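Long-range contact in CRISPR-associated protein, Cse2 family (Thermobifida fusca, PDB 4H79), which probably binds nucleic acid as the CasB (Cse2) subunit of the type I-E CRISPR surveillance complex Cascade: residues V21-Q29 and A88-A96. Sequence-based numbering, arbitrary orientation.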
loop_
_atom_site.group_PDB
_atom_site.type_symbol
_atom_site.label_atom_id
_atom_site.label_comp_id
_atom_site.label_asym_id
_atom_site.label_seq_id
_atom_site.Cartn_x
_atom_site.Cartn_y
_atom_site.Cartn_z
ATOM N N VAL A 21 -0.702 -10.278 0.174
ATOM C CA VAL A 21 -1.380 -9.053 0.600
ATOM C C VAL A 21 -2.639 -8.840 -0.243
ATOM O O VAL A 21 -3.667 -8.449 0.271
ATOM C CB VAL A 21 -0.437 -7.831 0.470
ATOM C CG1 VAL A 21 -1.219 -6.497 0.572
ATOM C CG2 VAL A 21 0.663 -7.921 1.519
ATOM N N ASP A 22 -2.556 -9.106 -1.543
ATOM C CA ASP A 22 -3.732 -8.994 -2.407
ATOM C C ASP A 22 -4.895 -9.893 -1.878
ATOM O O ASP A 22 -6.060 -9.461 -1.843
ATOM C CB ASP A 22 -3.359 -9.459 -3.833
ATOM C CG ASP A 22 -4.573 -9.601 -4.711
ATOM O OD1 ASP A 22 -5.398 -8.662 -4.874
ATOM O OD2 ASP A 22 -4.740 -10.696 -5.229
ATOM N N GLN A 23 -4.587 -11.173 -1.560
ATOM C CA GLN A 23 -5.587 -12.131 -1.100
ATOM C C GLN A 23 -6.131 -11.676 0.291
ATOM O O GLN A 23 -7.338 -11.677 0.530
ATOM C CB GLN A 23 -4.941 -13.563 -1.080
ATOM C CG GLN A 23 -5.876 -14.707 -0.723
ATOM C CD GLN A 23 -7.177 -14.672 -1.530
ATOM O OE1 GLN A 23 -7.176 -14.529 -2.775
ATOM N NE2 GLN A 23 -8.302 -14.784 -0.820
ATOM N N ARG A 24 -5.248 -11.244 1.195
ATOM C CA ARG A 24 -5.691 -10.855 2.518
ATOM C C ARG A 24 -6.575 -9.559 2.463
ATOM O O ARG A 24 -7.597 -9.470 3.136
ATOM C CB ARG A 24 -4.474 -10.621 3.426
ATOM C CG ARG A 24 -4.899 -10.310 4.879
ATOM C CD ARG A 24 -5.400 -11.603 5.577
ATOM N NE ARG A 24 -5.924 -11.256 6.907
ATOM C CZ ARG A 24 -7.209 -11.200 7.228
ATOM N NH1 ARG A 24 -8.124 -11.550 6.346
ATOM N NH2 ARG A 24 -7.572 -10.818 8.452
ATOM N N VAL A 25 -6.157 -8.536 1.704
ATOM C CA VAL A 25 -6.931 -7.277 1.599
ATOM C C VAL A 25 -8.270 -7.605 0.904
ATOM O O VAL A 25 -9.313 -7.055 1.304
ATOM C CB VAL A 25 -6.160 -6.238 0.755
ATOM C CG1 VAL A 25 -7.044 -5.088 0.349
ATOM C CG2 VAL A 25 -4.901 -5.761 1.482
ATOM N N ARG A 26 -8.277 -8.492 -0.107
ATOM C CA ARG A 26 -9.567 -8.828 -0.770
ATOM C C ARG A 26 -10.552 -9.412 0.258
ATOM O O ARG A 26 -11.760 -9.120 0.194
ATOM C CB ARG A 26 -9.422 -9.871 -1.902
ATOM C CG ARG A 26 -8.794 -9.327 -3.175
ATOM C CD ARG A 26 -8.643 -10.536 -4.139
ATOM N NE ARG A 26 -7.993 -10.208 -5.375
ATOM C CZ ARG A 26 -8.659 -10.072 -6.520
ATOM N NH1 ARG A 26 -9.977 -10.220 -6.498
ATOM N NH2 ARG A 26 -8.035 -9.792 -7.678
ATOM N N GLU A 27 -10.043 -10.286 1.146
ATOM C CA GLU A 27 -10.859 -10.904 2.187
ATOM C C GLU A 27 -11.432 -9.859 3.100
ATOM O O GLU A 27 -12.645 -9.863 3.360
ATOM C CB GLU A 27 -10.064 -11.963 3.016
ATOM C CG GLU A 27 -9.873 -13.239 2.197
ATOM C CD GLU A 27 -8.686 -14.052 2.710
ATOM O OE1 GLU A 27 -8.089 -13.635 3.742
ATOM O OE2 GLU A 27 -8.352 -15.096 2.098
ATOM N N ILE A 28 -10.577 -8.971 3.621
ATOM C CA ILE A 28 -11.055 -7.952 4.550
ATOM C C ILE A 28 -12.012 -6.997 3.824
ATOM O O ILE A 28 -13.041 -6.580 4.368
ATOM C CB ILE A 28 -9.879 -7.167 5.114
ATOM C CG1 ILE A 28 -8.982 -8.106 5.977
ATOM C CG2 ILE A 28 -10.394 -6.048 5.998
ATOM C CD1 ILE A 28 -7.657 -7.434 6.433
ATOM N N GLN A 29 -11.658 -6.656 2.587
ATOM C CA GLN A 29 -12.456 -5.721 1.806
ATOM C C GLN A 29 -13.889 -6.278 1.558
ATOM O O GLN A 29 -14.902 -5.536 1.690
ATOM C CB GLN A 29 -11.777 -5.464 0.426
ATOM C CG GLN A 29 -12.570 -4.514 -0.483
ATOM C CD GLN A 29 -11.648 -3.979 -1.594
ATOM O OE1 GLN A 29 -11.297 -2.824 -1.559
ATOM N NE2 GLN A 29 -11.255 -4.832 -2.574
ATOM N N ALA A 88 4.151 -5.816 4.407
ATOM C CA ALA A 88 2.742 -6.269 4.502
ATOM C C ALA A 88 1.986 -5.469 5.548
ATOM O O ALA A 88 0.819 -5.040 5.332
ATOM C CB ALA A 88 2.650 -7.747 4.870
ATOM N N HIS A 89 2.645 -5.239 6.674
ATOM C CA HIS A 89 2.012 -4.452 7.768
ATOM C C HIS A 89 1.688 -3.017 7.321
ATOM O O HIS A 89 0.541 -2.477 7.566
ATOM C CB HIS A 89 2.989 -4.428 8.964
ATOM C CG HIS A 89 2.471 -3.645 10.140
ATOM N ND1 HIS A 89 1.153 -3.595 10.441
ATOM C CD2 HIS A 89 3.121 -2.863 11.086
ATOM C CE1 HIS A 89 0.963 -2.837 11.524
ATOM N NE2 HIS A 89 2.168 -2.391 11.931
ATOM N N ILE A 90 2.663 -2.358 6.656
ATOM C CA ILE A 90 2.412 -0.986 6.144
ATOM C C ILE A 90 1.261 -0.982 5.105
ATOM O O ILE A 90 0.358 -0.108 5.149
ATOM C CB ILE A 90 3.704 -0.357 5.520
ATOM C CG1 ILE A 90 4.782 -0.216 6.606
ATOM C CG2 ILE A 90 3.390 0.980 4.834
ATOM C CD1 ILE A 90 6.204 0.030 6.065
ATOM N N ALA A 91 1.320 -1.942 4.159
ATOM C CA ALA A 91 0.287 -1.973 3.116
ATOM C C ALA A 91 -1.103 -2.140 3.720
ATOM O O ALA A 91 -2.064 -1.453 3.277
ATOM C CB ALA A 91 0.570 -3.075 2.095
ATOM N N LEU A 92 -1.260 -3.105 4.639
ATOM C CA LEU A 92 -2.579 -3.348 5.286
ATOM C C LEU A 92 -3.051 -2.148 6.061
ATOM O O LEU A 92 -4.264 -1.828 6.030
ATOM C CB LEU A 92 -2.509 -4.543 6.254
ATOM C CG LEU A 92 -2.998 -5.881 5.665
ATOM C CD1 LEU A 92 -4.498 -5.882 5.358
ATOM C CD2 LEU A 92 -2.287 -6.188 4.430
ATOM N N THR A 93 -2.112 -1.484 6.758
ATOM C CA THR A 93 -2.502 -0.251 7.578
ATOM C C THR A 93 -2.940 0.833 6.634
ATOM O O THR A 93 -3.961 1.530 6.866
ATOM C CB THR A 93 -1.262 0.226 8.380
ATOM O OG1 THR A 93 -0.885 -0.859 9.268
ATOM C CG2 THR A 93 -1.599 1.476 9.218
ATOM N N LEU A 94 -2.171 1.051 5.535
ATOM C CA LEU A 94 -2.588 2.066 4.536
ATOM C C LEU A 94 -3.969 1.719 3.957
ATOM O O LEU A 94 -4.842 2.596 3.795
ATOM C CB LEU A 94 -1.552 2.200 3.371
ATOM C CG LEU A 94 -0.196 2.786 3.802
ATOM C CD1 LEU A 94 0.794 2.668 2.673
ATOM C CD2 LEU A 94 -0.382 4.290 4.207
ATOM N N TYR A 95 -4.170 0.464 3.583
ATOM C CA TYR A 95 -5.489 0.099 3.050
ATOM C C TYR A 95 -6.632 0.419 4.055
ATOM O O TYR A 95 -7.739 0.884 3.655
ATOM C CB TYR A 95 -5.513 -1.445 2.673
ATOM C CG TYR A 95 -6.954 -1.842 2.364
ATOM C CD1 TYR A 95 -7.563 -1.422 1.147
ATOM C CD2 TYR A 95 -7.727 -2.599 3.301
ATOM C CE1 TYR A 95 -8.918 -1.689 0.894
ATOM C CE2 TYR A 95 -9.053 -2.928 3.028
ATOM C CZ TYR A 95 -9.632 -2.455 1.829
ATOM O OH TYR A 95 -10.951 -2.758 1.535
ATOM N N ALA A 96 -6.403 0.100 5.350
ATOM C CA ALA A 96 -7.414 0.388 6.402
ATOM C C ALA A 96 -7.770 1.867 6.467
ATOM O O ALA A 96 -8.921 2.238 6.679
ATOM C CB ALA A 96 -6.889 -0.092 7.767
#
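A88 meets V21 where two helices of the all-helical Cse2 fold, 16-33 and 80-99, run in broadly the same direction, their segment axes crossing at -28° and approaching to 10.8 Å. The CB of A88 touches V21 CG2 at 3.9 Å, and one turn on A91 turns its methyl toward V21 CG1. Both V21 and A91 also touch A171, so helix 167-176 packs against both side chains.

L92 follows, its two methyls divided among three partners. L92 CD2 lies 4.0 Å from V21 CG1. V25 CG2 touches both methyls, and L92 CD1 lies 3.7 Å from CD1 of I28, whose side chain also contacts L43 of helix 37-49.

Y95 extends across to helix 16-33 with CG trans to its backbone N (chi1 170°), and V25 CG1 sits almost centrally over one ring face, a CH-pi contact 3.6 Å from the ring centroid. With an alanine in place of this tyrosine, V25 CG1 would probably lose its aromatic platform, a gap would open between the helices, and Y167 would lose its edge-to-face partner. Beyond the ring, the Q29 amide stands 79° from the ring plane; its OE1 accepts a hydrogen bond from H108 N and lies near the ring plane, 3.1 Å from Y95 OH, a weak hydrogen bond at best, since Q99 OE1 is also within reach of that hydroxyl, while Q29 CB makes an unusually close approach, 3.0 Å from Y95 OH.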